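Local coordinates for macrolide 2'-phosphotransferase MphH (Brachybacterium faecium, PDB 5UXD), which probably inactivates macrolide antibiotics by phosphorylating their 2'-hydroxyl with a nucleoside triphosphate, probably GTP, as donor, and binds azithromycin in this structure, at residues Met230-Ser235 with Ala239-Ala244; Gln246-Ala249 with Arg254-Pro257. One frame throughout, in Å; residues are numbered along the deposited sequence.

Overall arrangement
Both contacts belong to the mostly helical C-terminal part of an aminoglycoside phosphotransferase-like kinase fold, and both use helix 238-250. Contact 1 comes first along the chain: the start of helix 238-250 folds back beside the short helix 230-235. In contact 2 the far part of that same helix meets the loop 254-257, which leads into helix 259-268. Their centres are about 12 Å apart, on the same side of the chain's centre, and beyond adjoining in sequence their segments do not touch. Together they fold a continuous piece of chain back on itself twice. Contact 1 supplies Phe231 to one of two azithromycin pockets, whereas contact 2 is structural packing away from the drug, nucleotide and magnesium sites.

Contact 1 of 2, residues Met230-Ser235 with Ala239-Ala244; sequences MFHQVS and AIFEVA. With ZIT (azithromycin), chain C.
The ring of Phe241 receives Gln233 on one face and His232 at its edge. Gln233 CG stands over the ring centre, 3.5 Å from the centroid and 9° off the normal, a well-centred CH-pi contact, while Gln233 CB lies over the same face, 3.5 Å from Phe241 CE1. His232 ND1 lies in the plane of the phenyl ring, 3.6 Å from Phe241 CD1. The imidazole in turn has a carbonyl at its own edge: Ile240 O lies in its plane, 3.6 Å from His232 CE1. Ala244 CB approaches the same ring obliquely, its small methyl leaving room for the imidazole against the helix. On Phe231, Met230 CG covers one face, offset toward the rim, and azithromycin C17 comes in obliquely, 3.5 Å from CE1.

The Phe241 and His232 rings fill the seam of a helical hairpin, in which segments 230-235 and 239-244 run nearly antiparallel, with axes at 155° that come within 8.9 Å. No hydrogen bond crosses it, so the seam rests on side-chain packing. Phe241 holds CG anti to the backbone N (chi1 -175°), which swings the phenyl ring across to Gln233. A bend at chi2 of Gln233 lets the aliphatic part lie on the ring while the amide turns off, its plane nearly perpendicular to the phenyl, and OE1 bonds to Thr264 of helix 259-268. A long residue with a greasy stem and a polar end suits this place. His232 also packs on Ala122 and Leu125 of helix 119-133. Tyr200, another pocket residue, meets the Phe231 ring.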
loop_
_atom_site.group_PDB
_atom_site.type_symbol
_atom_site.label_atom_id
_atom_site.label_comp_id
_atom_site.label_asym_id
_atom_site.label_seq_id
_atom_site.Cartn_x
_atom_site.Cartn_y
_atom_site.Cartn_z
ATOM N N MET A 230 -6.188 1.437 9.682
ATOM C CA MET A 230 -6.613 2.888 9.622
ATOM C C MET A 230 -7.502 3.427 8.453
ATOM O O MET A 230 -8.506 4.213 8.576
ATOM C CB MET A 230 -5.381 3.775 9.711
ATOM C CG MET A 230 -4.498 3.690 8.498
ATOM S SD MET A 230 -3.093 4.789 8.671
ATOM C CE MET A 230 -3.917 6.291 9.144
ATOM N N PHE A 231 -7.269 2.852 7.270
ATOM C CA PHE A 231 -8.091 3.329 6.160
ATOM C C PHE A 231 -9.537 2.865 6.307
ATOM O O PHE A 231 -10.472 3.613 5.991
ATOM C CB PHE A 231 -7.478 2.895 4.813
ATOM C CG PHE A 231 -6.061 3.414 4.606
ATOM C CD1 PHE A 231 -5.830 4.755 4.362
ATOM C CD2 PHE A 231 -4.961 2.565 4.726
ATOM C CE1 PHE A 231 -4.530 5.240 4.206
ATOM C CE2 PHE A 231 -3.662 3.047 4.569
ATOM C CZ PHE A 231 -3.453 4.384 4.310
ATOM N N HIS A 232 -9.741 1.644 6.809
ATOM C CA HIS A 232 -11.087 1.194 7.148
ATOM C C HIS A 232 -11.681 2.031 8.280
ATOM O O HIS A 232 -12.859 2.405 8.233
ATOM C CB HIS A 232 -11.054 -0.288 7.525
ATOM C CG HIS A 232 -12.399 -0.952 7.525
ATOM N ND1 HIS A 232 -13.037 -1.333 8.682
ATOM C CD2 HIS A 232 -13.233 -1.284 6.511
ATOM C CE1 HIS A 232 -14.202 -1.883 8.386
ATOM N NE2 HIS A 232 -14.351 -1.861 7.073
ATOM N N GLN A 233 -10.875 2.350 9.297
ATOM C CA GLN A 233 -11.398 3.087 10.437
ATOM C C GLN A 233 -11.909 4.461 10.031
ATOM O O GLN A 233 -12.946 4.916 10.538
ATOM C CB GLN A 233 -10.338 3.215 11.534
ATOM C CG GLN A 233 -10.918 3.631 12.896
ATOM C CD GLN A 233 -11.063 5.151 13.034
ATOM O OE1 GLN A 233 -10.255 5.906 12.496
ATOM N NE2 GLN A 233 -12.081 5.599 13.765
ATOM N N VAL A 234 -11.208 5.137 9.116
ATOM C CA VAL A 234 -11.633 6.491 8.776
ATOM C C VAL A 234 -12.809 6.506 7.798
ATOM O O VAL A 234 -13.508 7.527 7.705
ATOM C CB VAL A 234 -10.443 7.315 8.247
ATOM C CG1 VAL A 234 -9.382 7.511 9.345
ATOM C CG2 VAL A 234 -9.842 6.654 7.034
ATOM N N SER A 235 -13.086 5.401 7.087
ATOM C CA SER A 235 -14.114 5.410 6.051
ATOM C C SER A 235 -15.385 4.652 6.413
ATOM O O SER A 235 -16.445 4.954 5.850
ATOM C CB SER A 235 -13.559 4.838 4.730
ATOM O OG SER A 235 -13.294 3.443 4.810
ATOM N N ALA A 239 -19.578 1.037 13.908
ATOM C CA ALA A 239 -19.965 -0.344 14.188
ATOM C C ALA A 239 -19.409 -1.314 13.157
ATOM O O ALA A 239 -19.264 -2.504 13.457
ATOM C CB ALA A 239 -21.487 -0.487 14.255
ATOM N N ILE A 240 -19.105 -0.827 11.955
ATOM C CA ILE A 240 -18.520 -1.676 10.927
ATOM C C ILE A 240 -17.025 -1.846 11.170
ATOM O O ILE A 240 -16.475 -2.938 10.994
ATOM C CB ILE A 240 -18.822 -1.087 9.537
ATOM C CG1 ILE A 240 -20.329 -1.010 9.301
ATOM C CG2 ILE A 240 -18.143 -1.909 8.445
ATOM C CD1 ILE A 240 -21.014 -2.361 9.276
ATOM N N PHE A 241 -16.341 -0.783 11.608
ATOM C CA PHE A 241 -14.959 -0.965 12.051
ATOM C C PHE A 241 -14.880 -1.979 13.190
ATOM O O PHE A 241 -13.935 -2.777 13.258
ATOM C CB PHE A 241 -14.332 0.368 12.477
ATOM C CG PHE A 241 -12.850 0.254 12.826
ATOM C CD1 PHE A 241 -11.939 -0.096 11.857
ATOM C CD2 PHE A 241 -12.390 0.488 14.130
ATOM C CE1 PHE A 241 -10.585 -0.212 12.147
ATOM C CE2 PHE A 241 -11.015 0.378 14.444
ATOM C CZ PHE A 241 -10.121 0.024 13.445
ATOM N N GLU A 242 -15.878 -1.985 14.085
ATOM C CA GLU A 242 -15.853 -2.952 15.178
ATOM C C GLU A 242 -15.992 -4.387 14.666
ATOM O O GLU A 242 -15.391 -5.305 15.234
ATOM C CB GLU A 242 -16.943 -2.616 16.206
ATOM C CG GLU A 242 -17.093 -3.637 17.338
ATOM C CD GLU A 242 -15.769 -3.986 18.016
ATOM O OE1 GLU A 242 -15.517 -5.190 18.249
ATOM O OE2 GLU A 242 -14.983 -3.059 18.318
ATOM N N VAL A 243 -16.782 -4.605 13.604
ATOM C CA VAL A 243 -16.853 -5.930 12.978
ATOM C C VAL A 243 -15.477 -6.346 12.453
ATOM O O VAL A 243 -15.066 -7.510 12.576
ATOM C CB VAL A 243 -17.906 -5.930 11.847
ATOM C CG1 VAL A 243 -17.732 -7.140 10.927
ATOM C CG2 VAL A 243 -19.333 -5.904 12.411
ATOM N N ALA A 244 -14.742 -5.401 11.855
ATOM C CA ALA A 244 -13.380 -5.668 11.396
ATOM C C ALA A 244 -12.453 -6.011 12.554
ATOM O O ALA A 244 -11.638 -6.934 12.450
ATOM C CB ALA A 244 -12.839 -4.456 10.637
HETATM C C1 ZIT C . -4.825 8.312 0.423
HETATM C C2 ZIT C . -3.351 7.790 0.319
HETATM C C3 ZIT C . -2.502 9.018 0.099
HETATM C C4 ZIT C . -2.303 9.099 -1.437
HETATM C C5 ZIT C . -1.416 10.289 -1.847
HETATM C C6 ZIT C . -2.284 11.320 -2.517
HETATM C C7 ZIT C . -2.526 10.960 -4.001
HETATM C C8 ZIT C . -3.424 12.056 -4.663
HETATM C C9 ZIT C . -4.865 11.522 -4.904
HETATM N N10 ZIT C . -5.707 11.620 -3.598
HETATM C C11 ZIT C . -6.734 10.601 -3.479
HETATM C C12 ZIT C . -6.837 10.155 -2.012
HETATM C C13 ZIT C . -7.604 8.855 -1.753
HETATM C C14 ZIT C . -7.171 8.290 -0.401
HETATM C C15 ZIT C . -8.136 7.202 0.026
HETATM C C16 ZIT C . -7.588 6.457 1.285
HETATM C C17 ZIT C . -3.015 6.940 1.506
HETATM C C18 ZIT C . -1.758 7.781 -1.925
HETATM C C19 ZIT C . -1.604 12.690 -2.402
HETATM C C20 ZIT C . -2.827 12.484 -5.916
HETATM C C21 ZIT C . -6.228 12.987 -3.448
HETATM C C22 ZIT C . -8.069 11.103 -3.993
HETATM C C23 ZIT C . -7.333 7.797 -2.834
HETATM O O1 ZIT C . -5.101 9.198 1.210
HETATM O O6 ZIT C . -3.547 11.396 -1.874
HETATM O O12 ZIT C . -7.424 11.165 -1.226
HETATM O O13 ZIT C . -9.017 9.144 -1.713
HETATM O O14 ZIT C . -5.859 7.704 -0.496
HETATM C C1A ZIT C . 0.912 9.863 -2.228
HETATM C C2A ZIT C . 1.884 9.174 -3.163
HETATM C C3A ZIT C . 3.206 9.047 -2.497
HETATM C C4A ZIT C . 3.694 10.366 -2.052
HETATM C C5A ZIT C . 2.650 11.201 -1.299
HETATM C C6A ZIT C . 3.078 12.600 -1.133
HETATM C C7A ZIT C . 4.438 9.239 -4.577
HETATM C C8A ZIT C . 5.441 8.074 -2.768
HETATM O O1A ZIT C . -0.393 9.867 -2.745
HETATM O O2A ZIT C . 1.406 7.882 -3.548
HETATM N N3A ZIT C . 4.174 8.398 -3.439
HETATM O O5A ZIT C . 1.346 11.242 -1.974
HETATM C C1B ZIT C . -1.324 9.685 2.090
HETATM C C2B ZIT C . -0.386 9.028 3.070
HETATM C C3B ZIT C . 1.038 9.399 2.859
HETATM C C4B ZIT C . 1.194 10.873 2.809
HETATM C C5B ZIT C . 0.320 11.458 1.735
HETATM C C6B ZIT C . 0.558 12.939 1.714
HETATM C C7B ZIT C . 1.893 8.795 4.041
HETATM C C8B ZIT C . 2.001 7.581 1.576
HETATM O O1B ZIT C . -1.250 9.023 0.835
HETATM O O3B ZIT C . 1.491 8.893 1.586
HETATM O O4B ZIT C . 2.548 11.192 2.419
HETATM O O5B ZIT C . -1.112 11.157 1.926
#

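Contact 2 of 2, residues Gln246-Ala249 with Arg254-Pro257; sequences QAYA and RPWP
Tyr248, Pro255 and Arg254 carry most of this contact, with Tyr248 contributing the largest share. With chi1 at -177° the phenol extends away from the backbone N of Tyr248, toward the returning chain. There CE2 comes 3.7 Å from the backbone N of Arg254, and CD2 packs against Pro255 CD at 4.0 Å, both approaching the ring obliquely. Proline suits the spot because its CD methylene replaces an amide hydrogen, giving an apolar surface to the ring; Ala249 CB adds a looser touch on the same carbon at 4.4 Å.

Although no direct hydrogen bond joins the segments, a water does. It accepts from Arg254 N at 3.0 Å and is hydrogen-bonded to Tyr248 OH at 2.7 Å. That hydroxyl also bonds to His133 ND1, and the two rings meet nearly perpendicular, so tyrosine serves both as an apolar surface and as a polar anchor to helix 119-133. For Arg254 it is the backbone that meets the tyrosine, while its side chain starts away from the helix. Packing of this kind belongs to the connection between two helices, where the chain leaving helix 238-250 doubles back over its last turns before entering helix 259-268 of the helical C-terminal lobe.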
loop_
_atom_site.group_PDB
_atom_site.type_symbol
_atom_site.label_atom_id
_atom_site.label_comp_id
_atom_site.label_asym_id
_atom_site.label_seq_id
_atom_site.Cartn_x
_atom_site.Cartn_y
_atom_site.Cartn_z
ATOM N N GLN A 246 -13.318 -7.343 15.409
ATOM C CA GLN A 246 -13.668 -8.662 15.934
ATOM C C GLN A 246 -13.052 -9.771 15.088
ATOM O O GLN A 246 -12.468 -10.723 15.620
ATOM C CB GLN A 246 -15.193 -8.810 15.990
ATOM C CG GLN A 246 -15.677 -10.229 16.221
ATOM C CD GLN A 246 -15.570 -10.622 17.679
ATOM O OE1 GLN A 246 -15.541 -9.758 18.555
ATOM N NE2 GLN A 246 -15.514 -11.928 17.950
ATOM N N ALA A 247 -13.155 -9.654 13.760
ATOM C CA ALA A 247 -12.509 -10.621 12.878
ATOM C C ALA A 247 -10.988 -10.588 13.038
ATOM O O ALA A 247 -10.332 -11.637 13.013
ATOM C CB ALA A 247 -12.920 -10.353 11.420
ATOM N N TYR A 248 -10.414 -9.398 13.239
ATOM C CA TYR A 248 -8.976 -9.290 13.488
ATOM C C TYR A 248 -8.570 -10.081 14.733
ATOM O O TYR A 248 -7.607 -10.858 14.712
ATOM C CB TYR A 248 -8.600 -7.812 13.638
ATOM C CG TYR A 248 -7.134 -7.514 13.819
ATOM C CD1 TYR A 248 -6.194 -7.934 12.880
ATOM C CD2 TYR A 248 -6.691 -6.782 14.913
ATOM C CE1 TYR A 248 -4.844 -7.645 13.038
ATOM C CE2 TYR A 248 -5.358 -6.487 15.084
ATOM C CZ TYR A 248 -4.435 -6.915 14.143
ATOM O OH TYR A 248 -3.106 -6.608 14.309
ATOM N N ALA A 249 -9.281 -9.875 15.839
ATOM C CA ALA A 249 -8.956 -10.606 17.068
ATOM C C ALA A 249 -9.225 -12.097 16.909
ATOM O O ALA A 249 -8.457 -12.933 17.404
ATOM C CB ALA A 249 -9.753 -10.031 18.235
ATOM N N ARG A 254 -4.128 -8.510 17.951
ATOM C CA ARG A 254 -4.108 -8.023 19.332
ATOM C C ARG A 254 -4.302 -6.506 19.349
ATOM O O ARG A 254 -3.352 -5.739 19.563
ATOM C CB ARG A 254 -2.818 -8.445 20.038
ATOM C CG ARG A 254 -2.715 -9.980 20.178
ATOM C CD ARG A 254 -1.448 -10.465 20.897
ATOM N NE ARG A 254 -0.233 -10.032 20.217
ATOM C CZ ARG A 254 0.174 -10.490 19.035
ATOM N NH1 ARG A 254 -0.536 -11.404 18.384
ATOM N NH2 ARG A 254 1.297 -10.026 18.497
ATOM N N PRO A 255 -5.530 -6.038 19.134
ATOM C CA PRO A 255 -5.780 -4.594 19.163
ATOM C C PRO A 255 -5.765 -4.091 20.597
ATOM O O PRO A 255 -5.802 -4.874 21.547
ATOM C CB PRO A 255 -7.174 -4.470 18.538
ATOM C CG PRO A 255 -7.850 -5.741 18.908
ATOM C CD PRO A 255 -6.767 -6.809 18.926
ATOM N N TRP A 256 -5.664 -2.770 20.747
ATOM C CA TRP A 256 -5.654 -2.121 22.053
ATOM C C TRP A 256 -6.777 -1.085 22.114
ATOM O O TRP A 256 -7.293 -0.656 21.075
ATOM C CB TRP A 256 -4.290 -1.461 22.335
ATOM C CG TRP A 256 -3.811 -0.544 21.215
ATOM C CD1 TRP A 256 -3.892 0.817 21.188
ATOM C CD2 TRP A 256 -3.190 -0.934 19.968
ATOM N NE1 TRP A 256 -3.366 1.300 20.008
ATOM C CE2 TRP A 256 -2.921 0.249 19.249
ATOM C CE3 TRP A 256 -2.831 -2.164 19.401
ATOM C CZ2 TRP A 256 -2.310 0.241 17.985
ATOM C CZ3 TRP A 256 -2.217 -2.172 18.150
ATOM C CH2 TRP A 256 -1.975 -0.975 17.451
ATOM N N PRO A 257 -7.210 -0.690 23.322
ATOM C CA PRO A 257 -8.421 0.152 23.438
ATOM C C PRO A 257 -8.395 1.446 22.639
ATOM O O PRO A 257 -9.417 1.823 22.067
ATOM C CB PRO A 257 -8.495 0.435 24.944
ATOM C CG PRO A 257 -7.894 -0.803 25.569
ATOM C CD PRO A 257 -6.795 -1.246 24.618
HETATM O O HOH W 1 -1.731 -7.950 16.268
#